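PDB 1YGP: yeast glycogen phosphorylase from Saccharomyces cerevisiae, which belongs to the carbohydrate phosphorylases of the GT-B clan and carries pyridoxal-5'-phosphate in a pocket of each large subunit. Local coordinates for residues Ala338-Ile343 and Ile374-Arg379; Asp342-Phe347 and Arg352-Phe357; Asn618-Ile623 and Ile668-Cys673; Asn672-Ile677 and Leu688-Val693. One frame throughout, in Å; residues are numbered along the deposited sequence.

Interaction 1 of 4, residues Ala338-Ile343 and Ile374-Arg379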
# COMPACT_ATOMS: atom_id res chain seq x y z
N ALA A 338 -1.24 -20.74 8.67
CA ALA A 338 -0.19 -19.80 9.01
C ALA A 338 -0.11 -19.55 10.51
O ALA A 338 0.96 -19.65 11.12
CB ALA A 338 -0.46 -18.50 8.30
N SER A 339 -1.24 -19.31 11.16
CA SER A 339 -1.29 -19.12 12.59
C SER A 339 -0.81 -20.35 13.34
O SER A 339 0.02 -20.21 14.25
CB SER A 339 -2.70 -18.81 12.97
OG SER A 339 -3.11 -17.60 12.35
N LEU A 340 -1.22 -21.57 13.00
CA LEU A 340 -0.72 -22.74 13.71
C LEU A 340 0.77 -22.86 13.50
O LEU A 340 1.51 -23.11 14.45
CB LEU A 340 -1.39 -23.99 13.21
CG LEU A 340 -2.21 -24.72 14.24
CD1 LEU A 340 -1.33 -25.08 15.40
CD2 LEU A 340 -3.30 -23.82 14.78
N HIS A 341 1.25 -22.60 12.29
CA HIS A 341 2.66 -22.65 11.99
C HIS A 341 3.47 -21.74 12.90
O HIS A 341 4.54 -22.12 13.39
CB HIS A 341 2.90 -22.22 10.56
CG HIS A 341 4.34 -22.32 10.11
ND1 HIS A 341 5.42 -21.71 10.60
CD2 HIS A 341 4.76 -23.08 9.05
CE1 HIS A 341 6.46 -22.06 9.89
NE2 HIS A 341 6.05 -22.89 8.97
N ASP A 342 2.98 -20.51 13.07
CA ASP A 342 3.67 -19.53 13.88
C ASP A 342 3.58 -19.98 15.35
O ASP A 342 4.58 -19.90 16.06
CB ASP A 342 3.02 -18.17 13.60
CG ASP A 342 3.76 -16.98 14.18
OD1 ASP A 342 4.98 -16.98 14.27
OD2 ASP A 342 3.13 -16.02 14.58
N ILE A 343 2.46 -20.58 15.76
CA ILE A 343 2.27 -21.09 17.12
C ILE A 343 3.19 -22.28 17.37
O ILE A 343 3.71 -22.38 18.47
CB ILE A 343 0.77 -21.45 17.28
CG1 ILE A 343 -0.00 -20.14 17.41
CG2 ILE A 343 0.52 -22.38 18.47
CD1 ILE A 343 -1.50 -20.28 17.09
N ILE A 374 -7.62 -27.61 14.30
CA ILE A 374 -7.59 -28.92 14.96
C ILE A 374 -6.96 -29.96 14.01
O ILE A 374 -5.92 -30.58 14.27
CB ILE A 374 -9.06 -29.31 15.36
CG1 ILE A 374 -9.47 -28.55 16.59
CG2 ILE A 374 -9.21 -30.78 15.65
CD1 ILE A 374 -11.00 -28.41 16.72
N VAL A 375 -7.58 -30.08 12.84
CA VAL A 375 -7.19 -31.03 11.82
C VAL A 375 -5.77 -30.77 11.33
O VAL A 375 -5.04 -31.67 10.92
CB VAL A 375 -8.21 -30.92 10.69
CG1 VAL A 375 -7.93 -31.93 9.61
CG2 VAL A 375 -9.57 -31.24 11.22
N GLU A 376 -5.37 -29.50 11.29
CA GLU A 376 -4.03 -29.09 10.90
C GLU A 376 -3.00 -29.44 11.97
O GLU A 376 -1.94 -29.95 11.58
CB GLU A 376 -4.06 -27.59 10.63
CG GLU A 376 -2.72 -26.91 10.38
CD GLU A 376 -1.99 -27.27 9.09
OE1 GLU A 376 -2.57 -27.92 8.21
OE2 GLU A 376 -0.83 -26.88 8.96
N LEU A 377 -3.24 -29.24 13.29
CA LEU A 377 -2.25 -29.60 14.29
C LEU A 377 -2.10 -31.10 14.20
O LEU A 377 -0.96 -31.58 14.12
CB LEU A 377 -2.68 -29.21 15.70
CG LEU A 377 -1.70 -29.49 16.87
CD1 LEU A 377 -0.30 -29.00 16.51
CD2 LEU A 377 -2.19 -28.81 18.13
N GLN A 378 -3.17 -31.88 14.06
CA GLN A 378 -3.03 -33.32 13.90
C GLN A 378 -2.20 -33.65 12.66
O GLN A 378 -1.25 -34.44 12.75
CB GLN A 378 -4.41 -33.95 13.80
CG GLN A 378 -4.44 -35.45 13.72
CD GLN A 378 -3.94 -36.20 14.93
OE1 GLN A 378 -3.48 -35.65 15.93
NE2 GLN A 378 -4.02 -37.53 14.88
N ARG A 379 -2.49 -33.00 11.51
CA ARG A 379 -1.72 -33.18 10.31
C ARG A 379 -0.24 -32.89 10.52
O ARG A 379 0.58 -33.73 10.13
CB ARG A 379 -2.21 -32.27 9.18
CG ARG A 379 -1.47 -32.55 7.87
CD ARG A 379 -1.81 -31.66 6.68
NE ARG A 379 -1.35 -30.30 6.89
CZ ARG A 379 -0.09 -29.96 6.63
NH1 ARG A 379 0.80 -30.83 6.14
NH2 ARG A 379 0.31 -28.74 6.95
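Leu340 reaches across from helix 322-350 to two consecutive residues of helix 372-384, Glu376 and Leu377, and does so with two different parts of its side chain. Its CB lies 4.3 Å from Glu376 CG, so the root of the leucine runs beside the aliphatic portion of the acid. Further out, methyl meets methyl: Leu340 CD1 stands 4.2 Å from Leu377 CD1. CG of Leu377, anti to the backbone nitrogen (chi1 -178°), turns the branched end so that CD1 makes this contact. Leu340 meets it from a chi1 of -117°, off the staggered positions.

Glu376 points its CB toward the opposing helix, and its chain bends at chi2 (68°) so that the carboxylate also meets Arg379, one turn later on the same helix. Arg379 takes it side-on with two nitrogens. NE gives a hydrogen bond of 3.0 Å to Glu376 OE1; OE1 lies in the guanidinium plane, while NE comes from above the carboxylate plane. NH2 makes a salt bridge of 3.0 Å to Glu376 OE2, on its syn side and tilted from the carboxylate plane. Glu376 OE1 also hydrogen-bonds Tyr333 OH, which belongs to helix 322-350 and thus ties the acid back to the opposing helix. Leu340 also rests on Ile363 of strand 361-366.

The interface is consequently sparse and apolar where the segments meet, with a buried carboxylate at its border. Two-point pairing with Arg379 would be expected to keep that acid ionised and to restrict its rotation, leaving its CG methylene against Leu340.

Interaction 2 of 4, residues Asp342-Phe347 and Arg352-Phe357; sequences DILRRF and RPWTEF. With PO4 (phosphate ion), chain C.
Phe347 and Phe357 form the aromatic centre of the contact, an edge-to-face pair with centroids 4.7 Å apart and planes at 83°. Phe357 CD1 sits over the middle of the Phe347 face, while Pro353 O lies at the Phe347 edge, 3.7 Å from CZ. Trp354 joins obliquely, its six-membered ring centred 5.2 Å from that of Phe347 with the planes at 33°. CG of Phe347 lies anti to its backbone nitrogen, which sends the ring out to both partners.

Aliphatic Leu344 packs its CD2 on Phe357 CZ at 3.4 Å, and Ile343 CG2 approaches the edge of the same ring.

Ionic contacts occupy another side of the helix. Asp342 bridges weakly to Arg345 NH1 through OD1, and to Arg346 NH2 through OD2. Both arginines also hold a phosphate ion, probably from the crystallisation liquor: Arg345 NH2 donates to its O4 (2.8 Å, 170°) and Arg346 NE to its O1 (3.0 Å). Thr8 N binds it too. Arg352 pairs with Asp95 and, weakly, with Glu356.

The turn is therefore closed by aromatic and aliphatic packing without a hydrogen bond between the segments, while Asp342 pairs with both arginines, an arrangement consistent with their jointly holding an anion.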
# COMPACT_ATOMS: atom_id res chain seq x y z
N ASP A 342 2.98 -20.51 13.07
CA ASP A 342 3.67 -19.53 13.88
C ASP A 342 3.58 -19.98 15.35
O ASP A 342 4.58 -19.90 16.06
CB ASP A 342 3.02 -18.17 13.60
CG ASP A 342 3.76 -16.98 14.18
OD1 ASP A 342 4.98 -16.98 14.27
OD2 ASP A 342 3.13 -16.02 14.58
N ILE A 343 2.46 -20.58 15.76
CA ILE A 343 2.27 -21.09 17.12
C ILE A 343 3.19 -22.28 17.37
O ILE A 343 3.71 -22.38 18.47
CB ILE A 343 0.77 -21.45 17.28
CG1 ILE A 343 -0.00 -20.14 17.41
CG2 ILE A 343 0.52 -22.38 18.47
CD1 ILE A 343 -1.50 -20.28 17.09
N LEU A 344 3.48 -23.20 16.45
CA LEU A 344 4.42 -24.27 16.72
C LEU A 344 5.89 -23.81 16.60
O LEU A 344 6.77 -24.35 17.28
CB LEU A 344 4.21 -25.43 15.78
CG LEU A 344 2.81 -25.88 15.45
CD1 LEU A 344 2.87 -27.22 14.76
CD2 LEU A 344 2.00 -26.06 16.72
N ARG A 345 6.20 -22.81 15.76
CA ARG A 345 7.58 -22.35 15.60
C ARG A 345 8.10 -21.80 16.92
O ARG A 345 9.16 -22.18 17.43
CB ARG A 345 7.68 -21.25 14.55
CG ARG A 345 9.16 -20.99 14.36
CD ARG A 345 9.65 -19.64 13.88
NE ARG A 345 9.24 -18.62 14.80
CZ ARG A 345 8.19 -17.87 14.48
NH1 ARG A 345 7.53 -18.05 13.31
NH2 ARG A 345 7.76 -16.95 15.35
N ARG A 346 7.30 -20.93 17.50
CA ARG A 346 7.60 -20.32 18.78
C ARG A 346 7.80 -21.43 19.82
O ARG A 346 8.77 -21.37 20.57
CB ARG A 346 6.45 -19.41 19.11
CG ARG A 346 6.69 -18.53 20.31
CD ARG A 346 5.61 -17.47 20.46
NE ARG A 346 5.59 -16.62 19.28
CZ ARG A 346 4.50 -16.52 18.52
NH1 ARG A 346 3.39 -17.19 18.83
NH2 ARG A 346 4.55 -15.80 17.40
N PHE A 347 6.98 -22.50 19.79
CA PHE A 347 7.07 -23.62 20.74
C PHE A 347 8.39 -24.34 20.60
O PHE A 347 9.02 -24.69 21.62
CB PHE A 347 5.96 -24.68 20.52
CG PHE A 347 5.96 -25.84 21.53
CD1 PHE A 347 5.59 -25.62 22.86
CD2 PHE A 347 6.32 -27.13 21.11
CE1 PHE A 347 5.59 -26.69 23.77
CE2 PHE A 347 6.31 -28.19 22.02
CZ PHE A 347 5.95 -27.97 23.36
N ARG A 352 11.17 -27.81 24.25
CA ARG A 352 10.40 -28.65 25.15
C ARG A 352 9.83 -29.82 24.37
O ARG A 352 9.61 -29.71 23.15
CB ARG A 352 9.25 -27.88 25.76
CG ARG A 352 9.65 -26.89 26.81
CD ARG A 352 8.35 -26.34 27.35
NE ARG A 352 8.37 -26.19 28.80
CZ ARG A 352 8.54 -24.99 29.36
NH1 ARG A 352 8.69 -23.90 28.65
NH2 ARG A 352 8.51 -24.88 30.68
N PRO A 353 9.61 -30.97 24.99
CA PRO A 353 9.07 -32.15 24.35
C PRO A 353 7.64 -31.92 23.87
O PRO A 353 6.88 -31.30 24.61
CB PRO A 353 9.14 -33.21 25.41
CG PRO A 353 10.22 -32.72 26.32
CD PRO A 353 9.91 -31.25 26.38
N TRP A 354 7.21 -32.45 22.72
CA TRP A 354 5.83 -32.35 22.28
C TRP A 354 4.82 -32.72 23.33
O TRP A 354 3.75 -32.11 23.37
CB TRP A 354 5.55 -33.22 21.06
CG TRP A 354 6.12 -32.56 19.82
CD1 TRP A 354 7.16 -33.13 19.16
CD2 TRP A 354 5.74 -31.35 19.29
NE1 TRP A 354 7.46 -32.28 18.21
CE2 TRP A 354 6.65 -31.21 18.25
CE3 TRP A 354 4.79 -30.35 19.52
CZ2 TRP A 354 6.65 -30.09 17.43
CZ3 TRP A 354 4.78 -29.23 18.70
CH2 TRP A 354 5.70 -29.10 17.66
N THR A 355 5.11 -33.65 24.24
CA THR A 355 4.16 -34.02 25.27
C THR A 355 3.82 -32.89 26.23
O THR A 355 2.83 -33.00 26.95
CB THR A 355 4.70 -35.23 26.04
OG1 THR A 355 6.13 -35.15 26.12
CG2 THR A 355 4.28 -36.52 25.33
N GLU A 356 4.58 -31.79 26.24
CA GLU A 356 4.26 -30.65 27.07
C GLU A 356 3.49 -29.55 26.35
O GLU A 356 3.09 -28.57 26.98
CB GLU A 356 5.49 -30.02 27.62
CG GLU A 356 6.31 -30.98 28.42
CD GLU A 356 7.34 -30.25 29.24
OE1 GLU A 356 8.10 -29.45 28.69
OE2 GLU A 356 7.38 -30.49 30.44
N PHE A 357 3.24 -29.70 25.03
CA PHE A 357 2.48 -28.72 24.27
C PHE A 357 1.19 -28.36 25.00
O PHE A 357 1.10 -27.16 25.29
CB PHE A 357 2.13 -29.26 22.86
CG PHE A 357 1.80 -28.17 21.86
CD1 PHE A 357 2.81 -27.31 21.40
CD2 PHE A 357 0.49 -28.00 21.41
CE1 PHE A 357 2.52 -26.30 20.47
CE2 PHE A 357 0.22 -26.99 20.48
CZ PHE A 357 1.22 -26.14 20.01
P PO4 C . 8.61 -15.00 18.30
O1 PO4 C . 8.12 -14.97 19.69
O2 PO4 C . 7.57 -14.42 17.44
O3 PO4 C . 9.87 -14.21 18.18
O4 PO4 C . 8.90 -16.39 17.89

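Interaction 3 of 4, residues Asn618-Ile623 and Ile668-Cys673; sequences NVFGII and IKLINC
Val619 and Ile671 mark the nearest approach of two almost parallel helices, their CA atoms 6.6 Å apart. The axes of segments 618-623 and 668-673 run in the same sense, inclined by 21°, and pass 10.7 Å from each other. Such spacing leaves the backbones well separated, and side chains alone bridge the gap.

Val619 is the residue that fills it, straddling two neighbours on the other helix with its two methyls. With chi1 at -163°, CG1 lies opposite the backbone nitrogen and meets Leu670 CD1 at 3.6 Å, whereas CG2 meets Ile671 CG1 at 3.7 Å, the valine and isoleucine side chains crossing nearly at right angles. Leu670 thus uses one branch end, and Ile671 the middle of its longer arm. A looser touch comes from Phe620, whose CB points away from the partner helix but whose ring swings back until CE1 is 4.5 Å from the same Leu670 CD1.

Ile622 and Ile671 both reach Phe653 of strand 649-654 and Val690 of strand 688-693, so the helix pair packs on one face of the parallel sheet at these two strands, in a Rossmann-like arrangement. Phe620 meanwhile also lies against helix 782-790.

Every atom that meets across this contact is carbon. Cohesion across these segments probably comes from dispersion and from keeping hydrocarbon away from water, with no directional bond to fix the precise offset of the helices.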
# COMPACT_ATOMS: atom_id res chain seq x y z
N ASN A 618 -40.46 -2.37 15.12
CA ASN A 618 -40.19 -1.03 15.60
C ASN A 618 -40.72 0.02 14.65
O ASN A 618 -41.35 0.99 15.10
CB ASN A 618 -38.70 -0.89 15.78
CG ASN A 618 -38.23 0.44 16.33
OD1 ASN A 618 -38.99 1.33 16.67
ND2 ASN A 618 -36.93 0.65 16.43
N VAL A 619 -40.54 -0.17 13.34
CA VAL A 619 -41.05 0.77 12.34
C VAL A 619 -42.59 0.74 12.36
O VAL A 619 -43.23 1.81 12.37
CB VAL A 619 -40.58 0.45 10.89
CG1 VAL A 619 -40.81 1.68 10.04
CG2 VAL A 619 -39.10 0.23 10.78
N PHE A 620 -43.24 -0.43 12.42
CA PHE A 620 -44.70 -0.51 12.46
C PHE A 620 -45.24 0.23 13.68
O PHE A 620 -46.28 0.89 13.62
CB PHE A 620 -45.16 -1.96 12.49
CG PHE A 620 -44.82 -2.72 11.22
CD1 PHE A 620 -44.56 -2.07 10.02
CD2 PHE A 620 -44.73 -4.11 11.27
CE1 PHE A 620 -44.18 -2.81 8.89
CE2 PHE A 620 -44.36 -4.84 10.14
CZ PHE A 620 -44.08 -4.19 8.95
N GLY A 621 -44.49 0.18 14.77
CA GLY A 621 -44.82 0.96 15.94
C GLY A 621 -44.69 2.45 15.64
O GLY A 621 -45.55 3.20 16.12
N ILE A 622 -43.67 2.91 14.87
CA ILE A 622 -43.52 4.35 14.58
C ILE A 622 -44.67 4.82 13.74
O ILE A 622 -45.33 5.78 14.15
CB ILE A 622 -42.24 4.74 13.78
CG1 ILE A 622 -41.03 4.56 14.65
CG2 ILE A 622 -42.27 6.22 13.37
CD1 ILE A 622 -39.74 5.08 14.02
N ILE A 623 -44.92 4.15 12.61
CA ILE A 623 -46.04 4.51 11.76
C ILE A 623 -47.31 4.51 12.58
O ILE A 623 -48.01 5.53 12.50
CB ILE A 623 -46.20 3.54 10.58
CG1 ILE A 623 -44.96 3.54 9.70
CG2 ILE A 623 -47.38 3.99 9.75
CD1 ILE A 623 -44.99 2.46 8.61
N ILE A 668 -34.69 -1.13 5.23
CA ILE A 668 -33.93 0.12 5.26
C ILE A 668 -34.67 1.15 4.43
O ILE A 668 -34.79 2.28 4.91
CB ILE A 668 -32.50 -0.13 4.73
CG1 ILE A 668 -31.74 -1.05 5.71
CG2 ILE A 668 -31.77 1.19 4.60
CD1 ILE A 668 -30.30 -1.43 5.36
N LYS A 669 -35.24 0.83 3.26
CA LYS A 669 -35.92 1.84 2.44
C LYS A 669 -37.14 2.34 3.20
O LYS A 669 -37.35 3.55 3.32
CB LYS A 669 -36.37 1.27 1.09
CG LYS A 669 -37.11 2.22 0.15
CD LYS A 669 -36.23 3.44 -0.06
CE LYS A 669 -36.88 4.65 -0.73
NZ LYS A 669 -37.15 4.39 -2.12
N LEU A 670 -37.88 1.41 3.81
CA LEU A 670 -39.07 1.74 4.56
C LEU A 670 -38.78 2.71 5.69
O LEU A 670 -39.55 3.67 5.81
CB LEU A 670 -39.69 0.45 5.09
CG LEU A 670 -41.19 0.33 5.45
CD1 LEU A 670 -41.26 -0.05 6.92
CD2 LEU A 670 -41.97 1.60 5.10
N ILE A 671 -37.69 2.54 6.46
CA ILE A 671 -37.34 3.46 7.55
C ILE A 671 -37.10 4.84 6.95
O ILE A 671 -37.62 5.84 7.45
CB ILE A 671 -36.06 3.00 8.27
CG1 ILE A 671 -36.26 1.64 8.92
CG2 ILE A 671 -35.75 3.99 9.38
CD1 ILE A 671 -34.96 0.89 9.38
N ASN A 672 -36.39 4.88 5.82
CA ASN A 672 -36.07 6.13 5.14
C ASN A 672 -37.29 6.86 4.60
O ASN A 672 -37.38 8.09 4.65
CB ASN A 672 -35.09 5.85 4.01
CG ASN A 672 -33.69 5.59 4.56
OD1 ASN A 672 -33.17 6.37 5.36
ND2 ASN A 672 -33.03 4.50 4.18
N CYS A 673 -38.26 6.10 4.13
CA CYS A 673 -39.52 6.66 3.70
C CYS A 673 -40.31 7.26 4.88
O CYS A 673 -40.80 8.40 4.83
CB CYS A 673 -40.31 5.58 3.02
SG CYS A 673 -39.51 4.98 1.51

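Interaction 4 of 4, residues Asn672-Ile677 and Leu688-Val693; sequences NCVADI and LKVVFV
Val690 projects from its strand toward Ala675 and Val674, with chi1 at 175° setting CG1 trans to the backbone nitrogen and CG2 trans to the carbonyl carbon. That rotation spreads the two methyls: CG2 comes within 4.0 Å of Val674 CG1, and CG1 stays beside Ala675 CB. For Asn672, a chi1 of -74° places the amide next to its own backbone nitrogen and directs OD1 to Phe692 CB, 3.8 Å away.

Ala675 sits where the backbones are nearest, its CA 4.8 Å from that of Val690, and its methyl fits against the strand here. Ala675 CB is 3.8 Å from Val690 CB and 3.5 Å from Val690 O, whose hydrogen bond comes from Asn679 ND2, in the loop after the helix. Asn672 OD1 only brushes Phe692, and the amide's stronger commitment is elsewhere, ND2 donating to Gly203 O. The Phe692 side chain also touches Gln198 and Ile200 of strand 197-201.

Segment 672-677 runs roughly against strand 688-693, at 142° between their directions and with 7.3 Å between the axes. This is the second half of a beta-alpha-beta unit: strand 649-654, helix 662-678, then strand 688-693, which returns parallel beside the first and is an outermost strand of the six-stranded sheet within this chain. Backbone bonds from Lys689, Val691 and Val693 join it to strand 649-654. Helix 615-634 lies alongside, contributing Ile622 to both Val674 and Val690.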
# COMPACT_ATOMS: atom_id res chain seq x y z
N ASN A 672 -36.39 4.88 5.82
CA ASN A 672 -36.07 6.13 5.14
C ASN A 672 -37.29 6.86 4.60
O ASN A 672 -37.38 8.09 4.65
CB ASN A 672 -35.09 5.85 4.01
CG ASN A 672 -33.69 5.59 4.56
OD1 ASN A 672 -33.17 6.37 5.36
ND2 ASN A 672 -33.03 4.50 4.18
N CYS A 673 -38.26 6.10 4.13
CA CYS A 673 -39.52 6.66 3.70
C CYS A 673 -40.31 7.26 4.88
O CYS A 673 -40.80 8.40 4.83
CB CYS A 673 -40.31 5.58 3.02
SG CYS A 673 -39.51 4.98 1.51
N VAL A 674 -40.45 6.51 5.98
CA VAL A 674 -41.14 7.00 7.17
C VAL A 674 -40.48 8.31 7.57
O VAL A 674 -41.17 9.31 7.73
CB VAL A 674 -41.02 5.97 8.30
CG1 VAL A 674 -41.59 6.52 9.61
CG2 VAL A 674 -41.79 4.73 7.89
N ALA A 675 -39.14 8.34 7.64
CA ALA A 675 -38.41 9.54 8.02
C ALA A 675 -38.71 10.69 7.09
O ALA A 675 -38.88 11.82 7.57
CB ALA A 675 -36.92 9.30 7.99
N ASP A 676 -38.84 10.47 5.79
CA ASP A 676 -39.16 11.57 4.91
C ASP A 676 -40.54 12.14 5.08
O ASP A 676 -40.66 13.35 4.92
CB ASP A 676 -38.99 11.17 3.45
CG ASP A 676 -37.56 11.36 2.96
OD1 ASP A 676 -36.81 12.15 3.55
OD2 ASP A 676 -37.20 10.72 1.98
N ILE A 677 -41.57 11.39 5.42
CA ILE A 677 -42.92 11.94 5.61
C ILE A 677 -43.05 12.62 6.99
O ILE A 677 -43.40 13.80 7.08
CB ILE A 677 -43.91 10.77 5.39
CG1 ILE A 677 -43.93 10.53 3.89
CG2 ILE A 677 -45.30 11.03 5.94
CD1 ILE A 677 -44.61 9.21 3.43
N LEU A 688 -42.27 14.19 16.67
CA LEU A 688 -41.63 12.95 16.25
C LEU A 688 -40.66 13.12 15.08
O LEU A 688 -41.03 13.74 14.08
CB LEU A 688 -42.67 11.92 15.84
CG LEU A 688 -42.19 10.53 15.50
CD1 LEU A 688 -41.65 9.82 16.73
CD2 LEU A 688 -43.35 9.76 14.93
N LYS A 689 -39.45 12.56 15.19
CA LYS A 689 -38.44 12.53 14.12
C LYS A 689 -37.92 11.10 13.99
O LYS A 689 -37.84 10.37 14.98
CB LYS A 689 -37.25 13.42 14.43
CG LYS A 689 -37.55 14.91 14.53
CD LYS A 689 -37.87 15.45 13.15
CE LYS A 689 -38.44 16.86 13.17
NZ LYS A 689 -37.52 17.78 13.80
N VAL A 690 -37.54 10.65 12.80
CA VAL A 690 -36.97 9.32 12.58
C VAL A 690 -35.65 9.65 11.92
O VAL A 690 -35.61 10.50 11.02
CB VAL A 690 -37.82 8.46 11.61
CG1 VAL A 690 -37.15 7.12 11.31
CG2 VAL A 690 -39.16 8.21 12.25
N VAL A 691 -34.53 9.05 12.31
CA VAL A 691 -33.23 9.36 11.74
C VAL A 691 -32.57 8.01 11.45
O VAL A 691 -32.78 7.06 12.22
CB VAL A 691 -32.44 10.18 12.78
CG1 VAL A 691 -31.00 10.30 12.35
CG2 VAL A 691 -33.03 11.58 12.93
N PHE A 692 -31.83 7.83 10.36
CA PHE A 692 -31.11 6.59 10.12
C PHE A 692 -29.63 6.93 10.04
O PHE A 692 -29.28 7.76 9.20
CB PHE A 692 -31.55 5.95 8.81
CG PHE A 692 -30.88 4.62 8.52
CD1 PHE A 692 -29.67 4.57 7.82
CD2 PHE A 692 -31.48 3.43 8.94
CE1 PHE A 692 -29.08 3.33 7.55
CE2 PHE A 692 -30.89 2.20 8.66
CZ PHE A 692 -29.69 2.15 7.97
N VAL A 693 -28.69 6.37 10.80
CA VAL A 693 -27.28 6.68 10.65
C VAL A 693 -26.56 5.71 9.71
O VAL A 693 -26.50 4.48 9.93
CB VAL A 693 -26.68 6.69 12.03
CG1 VAL A 693 -25.16 6.81 11.98
CG2 VAL A 693 -27.30 7.89 12.76

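Overall arrangement
Along the chain, interactions 1 and 2 come first and share helix 322-350; interactions 3 and 4 follow and share helix 662-678. Members of each pair touch: the centres of 1 and 2 are 11 Å apart, joined by Leu377 against Leu344 and Phe357, and those of 3 and 4 are 7 Å apart, joined by Ile622 and Ile623 against Val674 and Val690. The pairs themselves lie on opposite sides of the chain's centre, with 48 to 57 Å between centres. The first belongs with the nine-stranded mixed sheet, the second with the six-stranded parallel sheet, consistent with the two-domain GT-B architecture, each pair packing helices near its own sheet.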